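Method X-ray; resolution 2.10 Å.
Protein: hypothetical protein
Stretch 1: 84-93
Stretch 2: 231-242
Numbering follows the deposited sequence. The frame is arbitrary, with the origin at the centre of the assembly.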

# COMPACT_ATOMS: atom_id res chain seq x y z
N SER A 84 12.02 -1.15 -9.15
CA SER A 84 11.66 0.14 -8.56
C SER A 84 10.44 0.82 -9.22
O SER A 84 9.75 1.60 -8.58
CB SER A 84 12.88 1.07 -8.47
OG SER A 84 13.45 1.28 -9.74
N TYR A 85 10.16 0.49 -10.49
CA TYR A 85 8.90 0.85 -11.17
C TYR A 85 7.66 0.80 -10.26
O TYR A 85 6.81 1.68 -10.32
CB TYR A 85 8.69 -0.11 -12.36
CG TYR A 85 7.39 0.07 -13.12
CD1 TYR A 85 6.21 -0.54 -12.69
CD2 TYR A 85 7.35 0.80 -14.29
CE1 TYR A 85 5.03 -0.40 -13.41
CE2 TYR A 85 6.18 0.96 -15.00
CZ TYR A 85 5.02 0.37 -14.57
OH TYR A 85 3.86 0.54 -15.30
N TYR A 86 7.56 -0.22 -9.41
CA TYR A 86 6.38 -0.41 -8.57
C TYR A 86 6.25 0.50 -7.35
O TYR A 86 5.22 0.44 -6.66
CB TYR A 86 6.33 -1.86 -8.10
CG TYR A 86 6.01 -2.86 -9.19
CD1 TYR A 86 4.81 -2.80 -9.87
CD2 TYR A 86 6.89 -3.89 -9.50
CE1 TYR A 86 4.50 -3.72 -10.85
CE2 TYR A 86 6.57 -4.83 -10.47
CZ TYR A 86 5.38 -4.73 -11.14
OH TYR A 86 5.04 -5.65 -12.12
N PHE A 87 7.25 1.35 -7.09
CA PHE A 87 7.37 2.02 -5.80
C PHE A 87 6.10 2.71 -5.32
O PHE A 87 5.65 2.48 -4.20
CB PHE A 87 8.57 3.00 -5.78
CG PHE A 87 8.70 3.79 -4.49
CD1 PHE A 87 9.43 3.31 -3.41
CD2 PHE A 87 8.06 5.03 -4.36
CE1 PHE A 87 9.52 4.03 -2.22
CE2 PHE A 87 8.15 5.76 -3.17
CZ PHE A 87 8.88 5.26 -2.11
N PRO A 88 5.49 3.57 -6.15
CA PRO A 88 4.29 4.21 -5.60
C PRO A 88 3.18 3.22 -5.18
O PRO A 88 2.42 3.52 -4.25
CB PRO A 88 3.83 5.11 -6.75
CG PRO A 88 5.08 5.35 -7.57
CD PRO A 88 5.83 4.06 -7.49
N LEU A 89 3.07 2.07 -5.85
CA LEU A 89 2.04 1.09 -5.47
C LEU A 89 2.37 0.46 -4.11
O LEU A 89 1.49 0.26 -3.29
CB LEU A 89 1.88 0.01 -6.53
CG LEU A 89 1.61 0.48 -7.96
CD1 LEU A 89 1.03 -0.66 -8.80
CD2 LEU A 89 0.67 1.67 -7.98
N THR A 90 3.65 0.20 -3.88
CA THR A 90 4.12 -0.49 -2.70
C THR A 90 4.02 0.45 -1.51
O THR A 90 3.47 0.09 -0.47
CB THR A 90 5.57 -1.02 -2.87
OG1 THR A 90 5.66 -1.85 -4.04
CG2 THR A 90 5.98 -1.86 -1.68
N SER A 91 4.51 1.68 -1.69
CA SER A 91 4.39 2.71 -0.64
C SER A 91 2.95 2.92 -0.23
O SER A 91 2.64 2.95 0.95
CB SER A 91 5.00 4.04 -1.08
OG SER A 91 4.59 5.08 -0.19
N ALA A 92 2.06 3.06 -1.21
CA ALA A 92 0.67 3.33 -0.93
C ALA A 92 -0.03 2.17 -0.24
O ALA A 92 -0.81 2.40 0.68
CB ALA A 92 -0.07 3.72 -2.19
N GLU A 93 0.23 0.94 -0.66
CA GLU A 93 -0.39 -0.18 0.03
C GLU A 93 0.14 -0.32 1.45
O GLU A 93 -0.61 -0.56 2.37
CB GLU A 93 -0.23 -1.49 -0.73
CG GLU A 93 -1.11 -1.59 -1.96
CD GLU A 93 -1.39 -3.02 -2.32
OE1 GLU A 93 -2.15 -3.65 -1.56
OE2 GLU A 93 -0.88 -3.52 -3.36
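Stretch 2, residues 231-242: AIEKGDLTRALA

Stretch 2 crosses stretch 1 as two helical segments joined by a turn. The helix that enters at Ala231 closes in a Schellman motif at Gly235, where Asp236 N bonds back to Ala231 O (2.7 Å) and Gly235 N to Ile232 O (3.2 Å). A second helix, 237-242, follows; its N-to-C direction makes an angle of 58° with that of helix 87-93, nearer parallel than antiparallel, their axes approaching to 9.1 Å.

Tyr85 covers the turn. Its CA-to-CB bond points sideways, but with chi1 at t the ring reaches across, and Tyr85 OH donates a hydrogen bond to Ile232 O (2.6 Å), near the plane of the ring. Gly235 suits the turn doubly: its phi is positive, and Gly235 CA lies 3.5 Å from Tyr85 CE2, while a CB on Gly235 would come within a tight 3.5 Å of Tyr85 CD2. A water donates to both Tyr85 O (2.9 Å) and Gly235 O (2.6 Å), linking the two backbones.

Leu237, whose CA-to-CB bond points toward stretch 1, has its CG over one face of the Tyr85 ring. Its branched, apolar end fills the space between neighbours: Leu237 CD1 is 3.6 Å from both Tyr85 CE1 and Leu89 CG. Pro88, a compact apolar ring, sits where the backbones come close, Pro88 CA lying 5.7 Å from Thr238 CA; Pro88 CG packs 3.8 Å from Leu237 CB and 3.3 Å from Thr238 OG1. One turn on, Leu241 continues the apolar seam, with Leu241 CD2 4.2 Å from Leu89 CD2.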

# COMPACT_ATOMS: atom_id res chain seq x y z
N ALA A 231 0.72 7.13 -18.23
CA ALA A 231 1.46 7.11 -16.96
C ALA A 231 2.07 5.73 -16.63
O ALA A 231 3.24 5.62 -16.22
CB ALA A 231 0.54 7.56 -15.83
N ILE A 232 1.27 4.69 -16.83
CA ILE A 232 1.73 3.31 -16.64
C ILE A 232 2.89 2.97 -17.58
O ILE A 232 3.92 2.43 -17.14
CB ILE A 232 0.53 2.33 -16.79
CG1 ILE A 232 -0.37 2.47 -15.55
CG2 ILE A 232 1.02 0.89 -16.94
CD1 ILE A 232 -1.71 1.77 -15.60
N GLU A 233 2.75 3.35 -18.85
CA GLU A 233 3.79 3.14 -19.86
C GLU A 233 5.11 3.80 -19.48
O GLU A 233 6.17 3.24 -19.75
CB GLU A 233 3.34 3.68 -21.22
CG GLU A 233 2.13 2.97 -21.82
CD GLU A 233 1.53 3.74 -22.98
OE1 GLU A 233 1.93 4.90 -23.19
OE2 GLU A 233 0.65 3.19 -23.68
N LYS A 234 5.03 4.98 -18.85
CA LYS A 234 6.21 5.78 -18.51
C LYS A 234 6.73 5.56 -17.10
O LYS A 234 7.75 6.15 -16.71
CB LYS A 234 5.90 7.27 -18.68
CG LYS A 234 5.35 7.66 -20.05
CD LYS A 234 6.33 7.45 -21.18
CE LYS A 234 7.44 8.48 -21.12
NZ LYS A 234 7.96 8.75 -22.47
N GLY A 235 6.05 4.73 -16.33
CA GLY A 235 6.43 4.46 -14.95
C GLY A 235 6.06 5.59 -14.00
O GLY A 235 6.69 5.74 -12.95
N ASP A 236 5.06 6.39 -14.36
CA ASP A 236 4.61 7.50 -13.53
C ASP A 236 3.40 7.02 -12.68
O ASP A 236 2.29 7.52 -12.82
CB ASP A 236 4.24 8.73 -14.39
CG ASP A 236 5.47 9.52 -14.89
OD1 ASP A 236 6.58 9.32 -14.35
OD2 ASP A 236 5.34 10.37 -15.81
N LEU A 237 3.63 6.06 -11.80
CA LEU A 237 2.53 5.40 -11.11
C LEU A 237 1.85 6.29 -10.08
O LEU A 237 0.68 6.08 -9.74
CB LEU A 237 2.99 4.07 -10.52
CG LEU A 237 3.45 3.00 -11.52
CD1 LEU A 237 3.48 1.64 -10.85
CD2 LEU A 237 2.57 2.91 -12.77
N THR A 238 2.56 7.31 -9.61
CA THR A 238 1.93 8.29 -8.76
C THR A 238 0.88 9.10 -9.49
O THR A 238 -0.18 9.35 -8.94
CB THR A 238 2.96 9.23 -8.14
OG1 THR A 238 3.93 8.42 -7.49
CG2 THR A 238 2.31 10.13 -7.12
N ARG A 239 1.18 9.49 -10.71
CA ARG A 239 0.24 10.19 -11.56
C ARG A 239 -0.92 9.26 -11.92
O ARG A 239 -2.09 9.67 -11.96
CB ARG A 239 0.98 10.70 -12.80
CG ARG A 239 0.18 11.59 -13.70
CD ARG A 239 1.08 12.22 -14.77
NE ARG A 239 0.30 12.58 -15.96
CZ ARG A 239 -0.41 13.70 -16.11
NH1 ARG A 239 -0.44 14.63 -15.15
NH2 ARG A 239 -1.08 13.89 -17.25
N ALA A 240 -0.60 8.00 -12.14
CA ALA A 240 -1.64 7.00 -12.34
C ALA A 240 -2.62 6.97 -11.17
O ALA A 240 -3.84 6.87 -11.38
CB ALA A 240 -1.03 5.63 -12.57
N LEU A 241 -2.11 7.08 -9.94
CA LEU A 241 -3.01 7.06 -8.78
C LEU A 241 -3.81 8.36 -8.68
O LEU A 241 -5.01 8.32 -8.42
CB LEU A 241 -2.23 6.85 -7.49
CG LEU A 241 -1.50 5.51 -7.39
CD1 LEU A 241 -0.49 5.58 -6.24
CD2 LEU A 241 -2.44 4.34 -7.21
N ALA A 242 -3.14 9.49 -8.93
CA ALA A 242 -3.81 10.81 -9.00
C ALA A 242 -5.09 10.84 -9.85
O ALA A 242 -6.02 11.57 -9.53
CB ALA A 242 -2.84 11.86 -9.51
O HOH W 1 6.56 4.55 -10.65